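Local atomic coordinates of glucosamine--fructose-6-phosphate aminotransferase [isomerizing] (PDB entry 3TBF), a protein that probably catalyses the isomerising, glutamine-dependent conversion of fructose 6-phosphate to glucosamine 6-phosphate, this C-terminal portion carrying two sugar isomerase (SIS) domains. Residues Glu23-Thr28 with Ala166-Leu171; Ile135-Asn140 with Phe151-Gly156. All coordinates share one frame; numbering follows the deposited sequence.

Contact 1: residues Glu23-Thr28 with Ala166-Leu171; sequences EAVSNT and AFTTQL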
# COMPACT_ATOMS: atom_id res chain seq x y z
N GLU A 23 -7.26 -21.03 -21.39
CA GLU A 23 -6.78 -22.40 -21.14
C GLU A 23 -6.16 -22.49 -19.72
O GLU A 23 -6.49 -23.35 -18.91
CB GLU A 23 -5.76 -22.78 -22.24
CG GLU A 23 -5.27 -24.22 -22.21
CD GLU A 23 -4.01 -24.47 -23.10
OE1 GLU A 23 -3.73 -23.60 -23.99
OE2 GLU A 23 -3.31 -25.51 -22.88
N ALA A 24 -5.28 -21.56 -19.41
CA ALA A 24 -4.57 -21.59 -18.13
C ALA A 24 -5.51 -21.49 -16.95
O ALA A 24 -5.40 -22.23 -15.97
CB ALA A 24 -3.55 -20.46 -18.07
N VAL A 25 -6.43 -20.56 -17.03
CA VAL A 25 -7.43 -20.42 -16.02
C VAL A 25 -8.21 -21.69 -15.83
O VAL A 25 -8.26 -22.24 -14.71
CB VAL A 25 -8.35 -19.26 -16.32
CG1 VAL A 25 -9.70 -19.49 -15.73
CG2 VAL A 25 -7.71 -18.00 -15.76
N SER A 26 -8.70 -22.25 -16.93
CA SER A 26 -9.45 -23.49 -16.84
C SER A 26 -8.63 -24.75 -16.40
O SER A 26 -9.13 -25.56 -15.63
CB SER A 26 -10.27 -23.67 -18.11
OG SER A 26 -9.92 -24.84 -18.68
N ASN A 27 -7.37 -24.85 -16.80
CA ASN A 27 -6.51 -25.89 -16.27
C ASN A 27 -6.28 -25.77 -14.76
O ASN A 27 -6.34 -26.74 -14.04
CB ASN A 27 -5.19 -25.92 -17.03
CG ASN A 27 -5.32 -26.57 -18.46
OD1 ASN A 27 -6.29 -27.28 -18.77
ND2 ASN A 27 -4.35 -26.30 -19.31
N THR A 28 -6.12 -24.56 -14.25
CA THR A 28 -5.95 -24.41 -12.82
C THR A 28 -7.19 -24.87 -12.04
O THR A 28 -7.06 -25.54 -11.01
CB THR A 28 -5.65 -22.97 -12.46
OG1 THR A 28 -4.52 -22.54 -13.22
CG2 THR A 28 -5.35 -22.86 -11.00
N ALA A 166 0.42 -15.90 -15.15
CA ALA A 166 0.79 -16.22 -13.76
C ALA A 166 -0.07 -15.43 -12.78
O ALA A 166 -0.36 -15.93 -11.70
CB ALA A 166 2.22 -15.93 -13.52
N PHE A 167 -0.46 -14.21 -13.12
CA PHE A 167 -1.27 -13.43 -12.25
C PHE A 167 -2.71 -13.91 -12.19
O PHE A 167 -3.26 -14.08 -11.11
CB PHE A 167 -1.25 -11.98 -12.68
CG PHE A 167 -2.16 -11.10 -11.86
CD1 PHE A 167 -1.80 -10.73 -10.60
CD2 PHE A 167 -3.33 -10.64 -12.38
CE1 PHE A 167 -2.64 -9.87 -9.84
CE2 PHE A 167 -4.17 -9.79 -11.66
CZ PHE A 167 -3.86 -9.44 -10.38
N THR A 168 -3.32 -14.15 -13.35
CA THR A 168 -4.69 -14.59 -13.38
C THR A 168 -4.87 -15.98 -12.78
O THR A 168 -5.82 -16.18 -12.06
CB THR A 168 -5.27 -14.50 -14.77
OG1 THR A 168 -4.40 -15.13 -15.72
CG2 THR A 168 -5.52 -13.02 -15.13
N THR A 169 -3.93 -16.90 -13.03
CA THR A 169 -3.97 -18.19 -12.40
C THR A 169 -3.69 -18.15 -10.92
O THR A 169 -4.23 -18.99 -10.15
CB THR A 169 -3.01 -19.22 -13.06
OG1 THR A 169 -1.66 -18.79 -12.94
CG2 THR A 169 -3.35 -19.41 -14.53
N GLN A 170 -2.89 -17.18 -10.46
CA GLN A 170 -2.75 -17.02 -9.00
C GLN A 170 -4.04 -16.55 -8.39
O GLN A 170 -4.47 -17.07 -7.37
CB GLN A 170 -1.60 -16.12 -8.63
CG GLN A 170 -0.25 -16.77 -8.88
CD GLN A 170 0.87 -15.73 -8.94
OE1 GLN A 170 0.63 -14.55 -8.73
NE2 GLN A 170 2.09 -16.18 -9.17
N LEU A 171 -4.71 -15.61 -9.03
CA LEU A 171 -6.05 -15.21 -8.59
C LEU A 171 -7.00 -16.40 -8.54
O LEU A 171 -7.67 -16.63 -7.57
CB LEU A 171 -6.61 -14.17 -9.53
CG LEU A 171 -6.55 -12.64 -9.26
CD1 LEU A 171 -5.79 -12.21 -8.04
CD2 LEU A 171 -6.07 -11.89 -10.47
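Thr169 sets its methyl group between Ala24 and Thr28, one turn apart on the facing helix. Its CG2 lies 3.7 Å from Ala24 CB and 3.6 Å from Thr28 OG1, so a single methyl covers the step from one turn to the next. The two threonine side chains cross at about a right angle. In Thr169, OG1 stands between the backbone N and the carbonyl carbon (chi1 63°) and is bonded to Lys165 O of its own helix, while CG2 is left to face helix 21-30. Thr28 OG1 turns back along its helix, donating to Ala24 O at 2.9 Å, and also receives Lys154 N from the loop after strand 149-152. The Ala24 carbonyl also takes Thr28 N, the two donors approaching from opposite faces of its plane. Beside this pair, Val25 CG2 comes loosely to Thr168 OG1 at 4.4 Å, a hydroxyl hydrogen-bonded to Gln21. The axes of the two short segments approach to 9.1 Å and run 30° apart in roughly the same direction, a modest contact of alanine, valine and threonine. Residues 166-171 are buried between helices 21-30, 63-80 and 335-355, and Thr169 touches Thr153 and Ala155 after strand 149-152.

Contact 2: residues Ile135-Asn140 with Phe151-Gly156; sequences ICNVPN and FMTKAG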
# COMPACT_ATOMS: atom_id res chain seq x y z
N ILE A 135 1.44 -20.94 -3.01
CA ILE A 135 0.75 -20.89 -4.30
C ILE A 135 1.81 -20.69 -5.37
O ILE A 135 2.31 -19.58 -5.54
CB ILE A 135 -0.23 -19.76 -4.38
CG1 ILE A 135 -1.18 -19.86 -3.21
CG2 ILE A 135 -0.95 -19.70 -5.74
CD1 ILE A 135 -2.48 -19.84 -3.57
N CYS A 136 2.18 -21.77 -6.07
CA CYS A 136 3.38 -21.69 -6.95
C CYS A 136 3.09 -22.33 -8.28
O CYS A 136 2.16 -23.09 -8.40
CB CYS A 136 4.63 -22.30 -6.26
SG CYS A 136 6.24 -22.39 -7.31
N ASN A 137 3.90 -21.98 -9.28
CA ASN A 137 3.76 -22.49 -10.64
C ASN A 137 4.80 -23.57 -11.05
O ASN A 137 4.58 -24.31 -12.01
CB ASN A 137 3.83 -21.37 -11.67
CG ASN A 137 3.23 -21.79 -13.01
OD1 ASN A 137 2.12 -22.29 -13.05
ND2 ASN A 137 3.97 -21.59 -14.09
N VAL A 138 5.91 -23.65 -10.34
CA VAL A 138 7.00 -24.56 -10.66
C VAL A 138 7.10 -25.60 -9.56
O VAL A 138 7.58 -25.30 -8.47
CB VAL A 138 8.34 -23.82 -10.74
CG1 VAL A 138 9.54 -24.85 -10.89
CG2 VAL A 138 8.28 -22.79 -11.87
N PRO A 139 6.64 -26.83 -9.84
CA PRO A 139 6.77 -27.87 -8.82
C PRO A 139 8.23 -28.23 -8.68
O PRO A 139 9.02 -28.19 -9.67
CB PRO A 139 5.96 -29.05 -9.39
CG PRO A 139 5.96 -28.86 -10.87
CD PRO A 139 6.12 -27.35 -11.11
N ASN A 140 8.62 -28.59 -7.49
CA ASN A 140 10.03 -28.82 -7.26
C ASN A 140 10.83 -27.49 -7.30
O ASN A 140 11.79 -27.33 -8.04
CB ASN A 140 10.63 -29.84 -8.23
CG ASN A 140 12.04 -30.23 -7.82
OD1 ASN A 140 12.28 -30.44 -6.62
ND2 ASN A 140 12.99 -30.26 -8.78
N PHE A 151 -0.39 -25.45 -3.43
CA PHE A 151 -1.39 -25.38 -4.45
C PHE A 151 -0.71 -24.89 -5.74
O PHE A 151 -0.22 -23.76 -5.79
CB PHE A 151 -2.49 -24.43 -4.05
CG PHE A 151 -3.58 -24.37 -5.04
CD1 PHE A 151 -3.30 -24.16 -6.40
CD2 PHE A 151 -4.88 -24.56 -4.67
CE1 PHE A 151 -4.30 -24.13 -7.36
CE2 PHE A 151 -5.89 -24.55 -5.65
CZ PHE A 151 -5.58 -24.32 -6.99
N MSE A 152 -0.72 -25.74 -6.78
CA MSE A 152 -0.03 -25.43 -8.00
C MSE A 152 -0.99 -24.74 -8.98
O MSE A 152 -2.06 -25.22 -9.24
CB MSE A 152 0.48 -26.72 -8.66
CG MSE A 152 1.34 -27.61 -7.76
SE MSE A 152 2.88 -26.63 -7.00
CE MSE A 152 3.76 -26.28 -8.75
N THR A 153 -0.57 -23.62 -9.53
CA THR A 153 -1.21 -23.03 -10.67
C THR A 153 -0.78 -23.82 -11.91
O THR A 153 0.15 -24.57 -11.86
CB THR A 153 -0.80 -21.56 -10.82
OG1 THR A 153 0.64 -21.48 -10.90
CG2 THR A 153 -1.31 -20.73 -9.63
N LYS A 154 -1.51 -23.70 -13.00
CA LYS A 154 -1.11 -24.33 -14.24
C LYS A 154 -0.94 -23.25 -15.25
O LYS A 154 -1.67 -23.21 -16.23
CB LYS A 154 -2.17 -25.25 -14.77
CG LYS A 154 -2.67 -26.33 -13.83
CD LYS A 154 -1.60 -26.92 -13.01
CE LYS A 154 -1.88 -28.33 -12.77
NZ LYS A 154 -1.49 -28.74 -11.43
N ALA A 155 -0.03 -22.35 -15.00
CA ALA A 155 0.22 -21.30 -15.95
C ALA A 155 1.14 -21.74 -17.11
O ALA A 155 1.10 -21.11 -18.17
CB ALA A 155 0.77 -20.07 -15.24
N GLY A 156 1.92 -22.81 -16.95
CA GLY A 156 2.99 -23.12 -17.91
C GLY A 156 4.09 -22.08 -17.76
O GLY A 156 4.13 -21.43 -16.76
O HOH W 1 2.51 -25.98 -12.23
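Asn137 and Thr153 face each other just past the paired ends of two parallel strands, 129-136 and 149-152, which with helix 142-146 form a beta-alpha-beta unit at the edge of the five-stranded parallel sheet of the first SIS domain. The strands are joined by Cys136 N to Phe151 O at 3.1 Å and Thr153 N to Cys136 O at 3.0 Å. With CG anti to the backbone N (chi1 -161°), Asn137 OD1 accepts from Thr153 OG1 at 2.7 Å and from Ala155 N at 2.9 Å, both from the same face of the amide plane. Its ND2 donates at 2.7 Å to Gly156 O, which lies almost in that plane; three bonds thus restrain the amide's rotation. On the Cys136 side of the sheet, the selenomethionine Met152 folds back at chi2 and chi3, and its CE comes against the N-CD side of the Pro139 ring, 3.5 Å from CD and nearer still to N; Val144 of helix 142-146 covers Cys136 and Met152. Phe151, on the other side, meets Ala173 and Ile176 of helix 165-184. A water bridges the two chains where they diverge, donating to Asn137 O at 2.7 Å and Thr153 O at 2.8 Å.

Overall arrangement
Contact 1 is wholly buried, whereas contact 2 begins in the interior and runs out to exposed residues such as Pro139 and Gly156. Their chemistry follows: segments 23-28 and 166-171 meet through methyl groups set against one another and against hydroxyl oxygens, without hydrogen bonds between them, while the strand ends and loops of contact 2 are joined mainly by backbone, carboxamide and water-mediated hydrogen bonds. The centres of contacts 1 and 2 lie about 10 Å apart, and contact 2 sits inside the chain loop closed by contact 1. They meet directly: Thr28 OG1 is 3.2 Å from Lys154 N, a probable hydrogen bond, and Thr169 packs on Thr153 and Ala155, so the loop after strand 149-152 borders both helices.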